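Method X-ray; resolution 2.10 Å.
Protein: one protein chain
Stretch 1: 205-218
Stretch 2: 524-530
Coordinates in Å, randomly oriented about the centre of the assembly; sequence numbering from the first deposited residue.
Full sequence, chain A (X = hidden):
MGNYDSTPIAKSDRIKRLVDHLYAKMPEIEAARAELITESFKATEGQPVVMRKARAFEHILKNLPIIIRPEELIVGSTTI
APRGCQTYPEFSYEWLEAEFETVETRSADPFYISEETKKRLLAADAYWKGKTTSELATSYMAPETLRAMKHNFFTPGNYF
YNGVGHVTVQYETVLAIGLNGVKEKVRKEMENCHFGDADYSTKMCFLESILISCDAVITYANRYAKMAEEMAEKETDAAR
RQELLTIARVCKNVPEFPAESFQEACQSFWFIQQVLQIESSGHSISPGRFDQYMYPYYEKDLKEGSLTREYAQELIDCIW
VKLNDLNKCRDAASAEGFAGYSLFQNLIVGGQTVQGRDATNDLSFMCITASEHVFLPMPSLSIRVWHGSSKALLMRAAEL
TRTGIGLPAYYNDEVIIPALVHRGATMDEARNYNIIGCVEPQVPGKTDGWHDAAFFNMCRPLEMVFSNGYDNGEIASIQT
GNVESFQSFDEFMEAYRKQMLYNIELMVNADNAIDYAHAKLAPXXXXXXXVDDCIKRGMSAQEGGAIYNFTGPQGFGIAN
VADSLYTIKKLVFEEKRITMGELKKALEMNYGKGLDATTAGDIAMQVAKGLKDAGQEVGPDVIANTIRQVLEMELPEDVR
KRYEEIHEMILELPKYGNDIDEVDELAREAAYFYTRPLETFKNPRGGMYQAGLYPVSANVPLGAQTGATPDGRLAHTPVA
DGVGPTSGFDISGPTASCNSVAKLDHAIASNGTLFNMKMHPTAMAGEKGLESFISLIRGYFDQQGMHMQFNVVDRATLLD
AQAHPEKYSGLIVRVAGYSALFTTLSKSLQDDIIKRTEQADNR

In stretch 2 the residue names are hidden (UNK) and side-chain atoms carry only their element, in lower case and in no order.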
# COMPACT_ATOMS: atom_id res chain seq x y z
N CYS A 205 2.98 11.81 -6.95
CA CYS A 205 3.90 10.77 -7.40
C CYS A 205 3.34 10.03 -8.64
O CYS A 205 4.07 9.77 -9.59
CB CYS A 205 4.19 9.76 -6.28
SG CYS A 205 5.52 8.58 -6.66
N PHE A 206 2.06 9.68 -8.60
CA PHE A 206 1.42 8.99 -9.72
C PHE A 206 1.43 9.86 -10.98
O PHE A 206 1.78 9.39 -12.06
CB PHE A 206 -0.01 8.59 -9.36
CG PHE A 206 -0.79 8.01 -10.50
CD1 PHE A 206 -0.48 6.76 -11.00
CD2 PHE A 206 -1.83 8.72 -11.07
CE1 PHE A 206 -1.20 6.23 -12.07
CE2 PHE A 206 -2.56 8.19 -12.12
CZ PHE A 206 -2.24 6.95 -12.63
N LEU A 207 1.06 11.13 -10.83
CA LEU A 207 1.06 12.06 -11.96
C LEU A 207 2.48 12.24 -12.53
O LEU A 207 2.65 12.25 -13.74
CB LEU A 207 0.45 13.41 -11.56
CG LEU A 207 -1.04 13.38 -11.17
CD1 LEU A 207 -1.58 14.74 -10.78
CD2 LEU A 207 -1.89 12.78 -12.30
N GLU A 208 3.50 12.36 -11.68
CA GLU A 208 4.88 12.47 -12.18
C GLU A 208 5.28 11.21 -12.91
O GLU A 208 6.00 11.27 -13.91
CB GLU A 208 5.88 12.73 -11.05
CG GLU A 208 5.63 13.97 -10.23
CD GLU A 208 6.21 15.23 -10.85
OE1 GLU A 208 6.62 15.20 -12.03
OE2 GLU A 208 6.25 16.26 -10.13
N SER A 209 4.84 10.07 -12.40
CA SER A 209 5.10 8.78 -13.03
C SER A 209 4.53 8.69 -14.44
O SER A 209 5.13 8.10 -15.33
CB SER A 209 4.53 7.64 -12.18
OG SER A 209 5.21 7.56 -10.95
N ILE A 210 3.36 9.28 -14.64
CA ILE A 210 2.78 9.32 -15.98
C ILE A 210 3.67 10.13 -16.93
O ILE A 210 3.94 9.70 -18.05
CB ILE A 210 1.37 9.91 -15.97
CG1 ILE A 210 0.41 8.97 -15.22
CG2 ILE A 210 0.89 10.16 -17.41
CD1 ILE A 210 -1.04 9.52 -15.08
N LEU A 211 4.14 11.30 -16.47
CA LEU A 211 4.99 12.15 -17.31
C LEU A 211 6.22 11.37 -17.78
O LEU A 211 6.56 11.35 -18.96
CB LEU A 211 5.41 13.42 -16.55
CG LEU A 211 4.30 14.42 -16.22
CD1 LEU A 211 4.86 15.66 -15.53
CD2 LEU A 211 3.51 14.79 -17.47
N ILE A 212 6.87 10.71 -16.84
CA ILE A 212 8.04 9.90 -17.14
C ILE A 212 7.70 8.79 -18.14
O ILE A 212 8.44 8.57 -19.10
CB ILE A 212 8.63 9.32 -15.85
CG1 ILE A 212 9.21 10.46 -15.00
CG2 ILE A 212 9.71 8.28 -16.17
CD1 ILE A 212 9.51 10.09 -13.57
N SER A 213 6.56 8.14 -17.95
CA SER A 213 6.17 7.05 -18.84
C SER A 213 5.84 7.57 -20.25
O SER A 213 6.16 6.93 -21.24
CB SER A 213 4.96 6.29 -18.27
OG SER A 213 5.25 5.78 -16.98
N CYS A 214 5.19 8.73 -20.34
CA CYS A 214 4.90 9.29 -21.65
C CYS A 214 6.20 9.67 -22.38
O CYS A 214 6.36 9.36 -23.56
CB CYS A 214 3.99 10.50 -21.52
SG CYS A 214 2.29 10.08 -21.14
N ASP A 215 7.13 10.30 -21.67
CA ASP A 215 8.40 10.67 -22.29
C ASP A 215 9.23 9.44 -22.69
O ASP A 215 9.95 9.48 -23.68
CB ASP A 215 9.21 11.58 -21.36
CG ASP A 215 8.65 13.00 -21.33
OD1 ASP A 215 8.09 13.43 -22.36
OD2 ASP A 215 8.76 13.68 -20.30
N ALA A 216 9.10 8.34 -21.95
CA ALA A 216 9.75 7.09 -22.32
C ALA A 216 9.26 6.55 -23.67
O ALA A 216 10.03 6.05 -24.48
CB ALA A 216 9.53 6.05 -21.23
N VAL A 217 7.96 6.63 -23.91
CA VAL A 217 7.41 6.15 -25.17
C VAL A 217 7.83 7.07 -26.32
O VAL A 217 8.11 6.61 -27.42
CB VAL A 217 5.88 6.05 -25.11
CG1 VAL A 217 5.31 5.60 -26.45
CG2 VAL A 217 5.45 5.09 -23.98
N ILE A 218 7.88 8.37 -26.06
CA ILE A 218 8.31 9.33 -27.06
C ILE A 218 9.75 9.03 -27.43
O ILE A 218 10.10 8.95 -28.61
CB ILE A 218 8.18 10.77 -26.56
CG1 ILE A 218 6.71 11.12 -26.39
CG2 ILE A 218 8.89 11.73 -27.53
CD1 ILE A 218 6.43 12.42 -25.67
N UNK A 524 0.39 0.58 -13.03
CA UNK A 524 0.92 0.85 -14.36
C UNK A 524 0.58 2.26 -14.78
O UNK A 524 -0.53 2.54 -15.19
c UNK A 524 -0.13 -2.49 -16.10
c UNK A 524 0.36 -0.15 -15.37
c UNK A 524 0.53 -1.63 -15.03
c UNK A 524 2.02 -1.97 -14.89
N UNK A 525 1.55 3.16 -14.67
CA UNK A 525 1.24 4.55 -15.01
C UNK A 525 0.93 4.76 -16.49
O UNK A 525 0.09 5.61 -16.76
c UNK A 525 2.49 5.32 -14.59
c UNK A 525 2.83 3.03 -13.97
c UNK A 525 3.52 4.29 -14.30
N UNK A 526 1.54 4.02 -17.41
CA UNK A 526 1.25 4.33 -18.81
C UNK A 526 -0.13 3.83 -19.25
O UNK A 526 -0.92 4.59 -19.81
c UNK A 526 1.73 3.51 -22.22
c UNK A 526 2.13 4.34 -21.18
c UNK A 526 2.04 6.24 -22.68
c UNK A 526 2.32 3.80 -19.79
c UNK A 526 1.52 4.03 -23.50
c UNK A 526 1.67 5.41 -23.73
c UNK A 526 2.26 5.70 -21.41
N UNK A 527 -0.43 2.57 -18.99
CA UNK A 527 -1.79 2.07 -19.25
C UNK A 527 -2.84 2.93 -18.52
O UNK A 527 -3.88 3.27 -19.09
o UNK A 527 -4.01 0.36 -17.06
c UNK A 527 -4.32 0.04 -18.22
c UNK A 527 -3.23 -0.05 -19.27
c UNK A 527 -1.92 0.61 -18.85
o UNK A 527 -5.49 -0.23 -18.57
N UNK A 528 -2.56 3.32 -17.28
CA UNK A 528 -3.54 4.08 -16.50
C UNK A 528 -3.85 5.46 -17.09
O UNK A 528 -5.00 5.91 -17.04
c UNK A 528 -3.07 4.26 -15.04
o UNK A 528 -3.02 3.02 -14.36
N UNK A 529 -2.85 6.13 -17.65
CA UNK A 529 -3.06 7.50 -18.09
C UNK A 529 -3.99 7.54 -19.29
O UNK A 529 -4.58 8.57 -19.59
s UNK A 529 -0.90 7.77 -19.98
c UNK A 529 -1.73 8.20 -18.42
N UNK A 530 -4.15 6.40 -19.97
CA UNK A 530 -5.06 6.32 -21.11
C UNK A 530 -6.43 5.73 -20.74
O UNK A 530 -7.20 5.31 -21.61
c UNK A 530 -2.47 5.13 -23.77
c UNK A 530 -3.14 7.48 -23.12
c UNK A 530 -3.03 6.01 -22.67
c UNK A 530 -4.40 5.51 -22.22

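Position 524 carries four side-chain carbons, forked at the second, with no heteroatom. Its CA-to-CB bond points away from the long helix 205-218, and the side chain touches nothing on it, so it contributes nothing direct to the contact. The fork one carbon beyond CB identifies Leu524. It sits at the N-cap position, just before a short helix.

Position 525 has three carbons that close a ring onto its own backbone N. This first residue of the short helix points toward stretch 1, its CA 5.1 Å from the CA of Ile210. The CB of 525 is 3.9 Å from Ser209 CB, the middle carbon of its three is 3.5 Å from Ser213 OG, and Ile210 CG1 lies 3.7 Å from the backbone O of 525. The donor hydrogens of both serine hydroxyls are used within their own helix: Ser209 OG donates to Cys205 O at 2.8 Å, and Ser213 OG to Ser209 O, also at 2.8 Å. A ring closed onto the backbone N is a pattern unique to proline: Pro525.

Position 526 shows one carbon followed by a ring of six carbons, with no oxygen on the ring. Its CA-to-CB bond runs sideways, with chi1 in t, and the ring lies along the later turns of the long helix. Val217 CG2 sits over one face, 3.9 Å from the ring centroid and 15° off the normal, a CH-pi contact. Cys214 SG meets the edge instead, 4.1 Å from the nearest ring carbon of 526. Nearer the backbone, the CB of 526 packs 3.9 Å from Ser213 CB. The bare six-carbon ring makes this Phe526.

Position 527 has three carbons, the third bearing two oxygens: a carboxylate on a two-carbon spacer. It is out of reach of stretch 1, and its charged end finds a hydrogen-bonding partner elsewhere in the structure. This is Glu527.

Position 528 has one carbon and one oxygen. Its CB touches the edge of the Phe206 ring, 3.7 Å from Phe206 CZ. One carbon and a hydroxyl give Ser528. The hydroxyl turns back along its own chain, Ser528 OG donating to Leu524 O at 2.7 Å, alongside the backbone bond from Ser528 N to the same oxygen at 3.0 Å.

Position 529 ends in sulfur after a single carbon. It points toward stretch 1, its CB only 3.4 Å from Ile210 CG2. Its sulfur stands 4.1 Å from Cys214 SG, too far for a disulfide, so the two sulfurs simply pack. This is Cys529.

Position 530 repeats the four carbons forked at the second, and its side chain is out of reach of stretch 1: Leu530.

The contact is carried by apolar packing. Two helices cross almost at right angles, at -97°, with axes 8.7 Å apart at closest approach, and no hydrogen bond joins them. Ser209 and Ser213 meet the proline ring; Phe206, Ile210, Cys214 and Val217 pack against the short helix. The serine hydroxyls donate within their own stretches, Ser528 OG being also bonded elsewhere.

Stretch 2 (524-530) LPFESCL
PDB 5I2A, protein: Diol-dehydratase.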